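Diaminopimelate decarboxylase (PDB 4XG1) probably catalyses the pyridoxal-phosphate-dependent decarboxylation of meso-diaminopimelate to L-lysine, the last step of lysine biosynthesis, as a homodimer. Local coordinates at residues B[40-45]-B[277-282]. Residues are numbered along the deposited sequence; the frame is centred on the assembly and turned at random.
Sequences RHWQAF and RAIMAN. With LLP ((2S)-2-amino-6-[[3-hydroxy-2-methyl-5-(phosphonooxymethyl)pyridin-4-yl]methylideneamino]hexanoic acid), chain T.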
loop_
_atom_site.group_PDB
_atom_site.type_symbol
_atom_site.label_atom_id
_atom_site.label_comp_id
_atom_site.label_asym_id
_atom_site.label_seq_id
_atom_site.Cartn_x
_atom_site.Cartn_y
_atom_site.Cartn_z
ATOM N N ARG B 40 21.111 10.616 15.617
ATOM C CA ARG B 40 20.768 11.135 16.918
ATOM C C ARG B 40 19.714 10.263 17.562
ATOM O O ARG B 40 19.843 9.904 18.738
ATOM C CB ARG B 40 20.267 12.545 16.811
ATOM C CG ARG B 40 20.171 13.252 18.126
ATOM C CD ARG B 40 19.724 14.673 17.870
ATOM N NE ARG B 40 18.278 14.752 17.729
ATOM C CZ ARG B 40 17.602 15.799 17.240
ATOM N NH1 ARG B 40 18.237 16.884 16.781
ATOM N NH2 ARG B 40 16.265 15.753 17.208
ATOM N N HIS B 41 18.682 9.905 16.793
ATOM C CA HIS B 41 17.555 9.150 17.350
ATOM C C HIS B 41 17.940 7.732 17.734
ATOM O O HIS B 41 17.470 7.232 18.739
ATOM C CB HIS B 41 16.351 9.158 16.418
ATOM C CG HIS B 41 15.568 10.435 16.454
ATOM N ND1 HIS B 41 14.587 10.717 15.537
ATOM C CD2 HIS B 41 15.635 11.515 17.274
ATOM C CE1 HIS B 41 14.057 11.903 15.806
ATOM N NE2 HIS B 41 14.688 12.418 16.848
ATOM N N TRP B 42 18.833 7.105 16.985
ATOM C CA TRP B 42 19.281 5.766 17.343
ATOM C C TRP B 42 20.133 5.837 18.607
ATOM O O TRP B 42 20.034 4.994 19.478
ATOM C CB TRP B 42 20.095 5.138 16.222
ATOM C CG TRP B 42 20.479 3.716 16.502
ATOM C CD1 TRP B 42 19.798 2.597 16.143
ATOM C CD2 TRP B 42 21.648 3.263 17.195
ATOM N NE1 TRP B 42 20.478 1.460 16.552
ATOM C CE2 TRP B 42 21.613 1.860 17.206
ATOM C CE3 TRP B 42 22.728 3.921 17.808
ATOM C CZ2 TRP B 42 22.599 1.114 17.791
ATOM C CZ3 TRP B 42 23.707 3.176 18.389
ATOM C CH2 TRP B 42 23.653 1.795 18.368
ATOM N N GLN B 43 21.011 6.838 18.673
ATOM C CA GLN B 43 21.908 7.036 19.822
ATOM C C GLN B 43 21.151 7.370 21.100
ATOM O O GLN B 43 21.449 6.803 22.140
ATOM C CB GLN B 43 22.953 8.115 19.525
ATOM C CG GLN B 43 24.252 7.497 19.041
ATOM C CD GLN B 43 24.955 8.338 18.011
ATOM O OE1 GLN B 43 24.569 9.499 17.759
ATOM N NE2 GLN B 43 26.036 7.795 17.455
ATOM N N ALA B 44 20.166 8.261 21.004
ATOM C CA ALA B 44 19.287 8.554 22.134
ATOM C C ALA B 44 18.830 7.275 22.793
ATOM O O ALA B 44 18.905 7.179 24.012
ATOM C CB ALA B 44 18.096 9.363 21.702
ATOM N N PHE B 45 18.472 6.267 22.004
ATOM C CA PHE B 45 18.112 4.968 22.551
ATOM C C PHE B 45 19.300 4.186 23.120
ATOM O O PHE B 45 19.218 3.563 24.178
ATOM C CB PHE B 45 17.493 4.064 21.459
ATOM C CG PHE B 45 15.987 4.163 21.325
ATOM C CD1 PHE B 45 15.186 3.495 22.197
ATOM C CD2 PHE B 45 15.398 4.905 20.306
ATOM C CE1 PHE B 45 13.813 3.572 22.102
ATOM C CE2 PHE B 45 14.027 5.003 20.205
ATOM C CZ PHE B 45 13.229 4.320 21.118
ATOM N N ARG B 277 9.418 3.485 14.393
ATOM C CA ARG B 277 8.881 4.840 14.309
ATOM C C ARG B 277 9.694 5.887 15.081
ATOM O O ARG B 277 9.978 6.953 14.568
ATOM C CB ARG B 277 7.446 4.841 14.801
ATOM C CG ARG B 277 6.701 6.135 14.581
ATOM C CD ARG B 277 5.335 6.181 15.262
ATOM N NE ARG B 277 4.584 4.952 15.218
ATOM C CZ ARG B 277 3.724 4.576 14.276
ATOM N NH1 ARG B 277 3.462 5.298 13.207
ATOM N NH2 ARG B 277 3.134 3.391 14.404
ATOM N N ALA B 278 10.059 5.576 16.322
ATOM C CA ALA B 278 10.716 6.544 17.199
ATOM C C ALA B 278 12.060 6.957 16.632
ATOM O O ALA B 278 12.496 8.100 16.797
ATOM C CB ALA B 278 10.895 5.965 18.569
ATOM N N ILE B 279 12.682 6.054 15.889
ATOM C CA ILE B 279 13.915 6.418 15.199
ATOM C C ILE B 279 13.683 7.179 13.908
ATOM O O ILE B 279 14.348 8.164 13.649
ATOM C CB ILE B 279 14.802 5.199 14.958
ATOM C CG1 ILE B 279 15.301 4.692 16.300
ATOM C CG2 ILE B 279 15.979 5.556 14.056
ATOM C CD1 ILE B 279 16.021 3.373 16.208
ATOM N N MET B 280 12.748 6.753 13.086
ATOM C CA MET B 280 12.675 7.281 11.694
ATOM C C MET B 280 11.603 8.296 11.404
ATOM O O MET B 280 11.755 9.071 10.464
ATOM C CB MET B 280 12.501 6.130 10.720
ATOM C CG MET B 280 13.708 5.228 10.613
ATOM S SD MET B 280 15.173 6.039 9.982
ATOM C CE MET B 280 14.563 6.966 8.573
ATOM N N ALA B 281 10.518 8.308 12.170
ATOM C CA ALA B 281 9.350 9.101 11.761
ATOM C C ALA B 281 9.713 10.516 11.371
ATOM O O ALA B 281 9.496 10.953 10.246
ATOM C CB ALA B 281 8.305 9.102 12.822
ATOM N N ASN B 282 10.329 11.226 12.297
ATOM C CA ASN B 282 10.643 12.636 12.067
ATOM C C ASN B 282 12.040 12.847 11.503
ATOM O O ASN B 282 12.462 13.992 11.330
ATOM C CB ASN B 282 10.430 13.422 13.346
ATOM C CG ASN B 282 8.957 13.604 13.657
ATOM O OD1 ASN B 282 8.181 14.027 12.799
ATOM N ND2 ASN B 282 8.556 13.275 14.887
HETATM N N1 LLP T . 8.533 -5.099 16.493
HETATM C C2 LLP T . 7.473 -5.761 16.015
HETATM C "C2'" LLP T . 7.351 -7.241 16.277
HETATM C C3 LLP T . 6.481 -5.005 15.228
HETATM O O3 LLP T . 5.376 -5.621 14.748
HETATM C C4 LLP T . 6.673 -3.566 15.018
HETATM C "C4'" LLP T . 5.707 -2.706 14.265
HETATM C C5 LLP T . 7.884 -2.950 15.599
HETATM C C6 LLP T . 8.759 -3.772 16.294
HETATM C "C5'" LLP T . 8.212 -1.491 15.438
HETATM O OP4 LLP T . 7.256 -0.663 15.971
HETATM P P LLP T . 7.390 0.934 16.010
HETATM O OP1 LLP T . 7.814 1.299 14.595
HETATM O OP2 LLP T . 6.050 1.494 16.541
HETATM O OP3 LLP T . 8.365 1.298 17.146
HETATM N N LLP T . 1.999 0.878 9.305
HETATM C CA LLP T . 1.714 1.425 10.694
HETATM C CB LLP T . 2.789 0.997 11.687
HETATM C CG LLP T . 2.482 -0.232 12.522
HETATM C CD LLP T . 3.625 -1.222 12.534
HETATM C CE LLP T . 3.354 -2.336 13.562
HETATM N NZ LLP T . 4.442 -3.289 13.863
HETATM C C LLP T . 1.752 2.933 10.636
HETATM O O LLP T . 2.077 3.525 9.621
HETATM O OXT LLP T . 1.478 3.632 11.598
#
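His41 reaches from helix 35-49 to the backbone of the short helix 277-280, where its ND1 donates a hydrogen bond to Ile279 O (3.2 Å, N-H...O angle 153°). The carbonyl oxygen sits at the imidazole edge, in the ring plane, while ND1 stands above the carbonyl plane, 43° out of it. CG lies beside the backbone N of His41 (chi1 -78°), on the side of the short helix, and ND1 also comes 3.6 Å from Ala278 O, a contact too loose to count as a second bond.

One and four residues further along the longer helix, Trp42 and Phe45 supply the apolar half. Ile279 touches both, with different atoms: its CD1 lies 3.9 Å from Trp42 CD1, the two side chains running side by side in the same direction, whereas its CG1 meets Phe45 CD2 at 4.0 Å, chain and ring crossing at a slant. Ala278 CB abuts the rim of the phenyl ring, in plane, 3.7 Å from Phe45 CE2. Ile56 of strand 54-59 touches the side chains of both Trp42 and Phe45, and Tyr58 touches Ile279.

At the start of the short helix, Arg277 N donates a hydrogen bond to LLP OP1 (2.7 Å), while Arg277 NH1 and NH2 both bond to LLP OXT, in plane at the guanidinium edge. Helix 35-49 thus packs behind a phosphate-binding helix N-terminus at the cofactor site of the TIM-barrel domain of class-II decarboxylases.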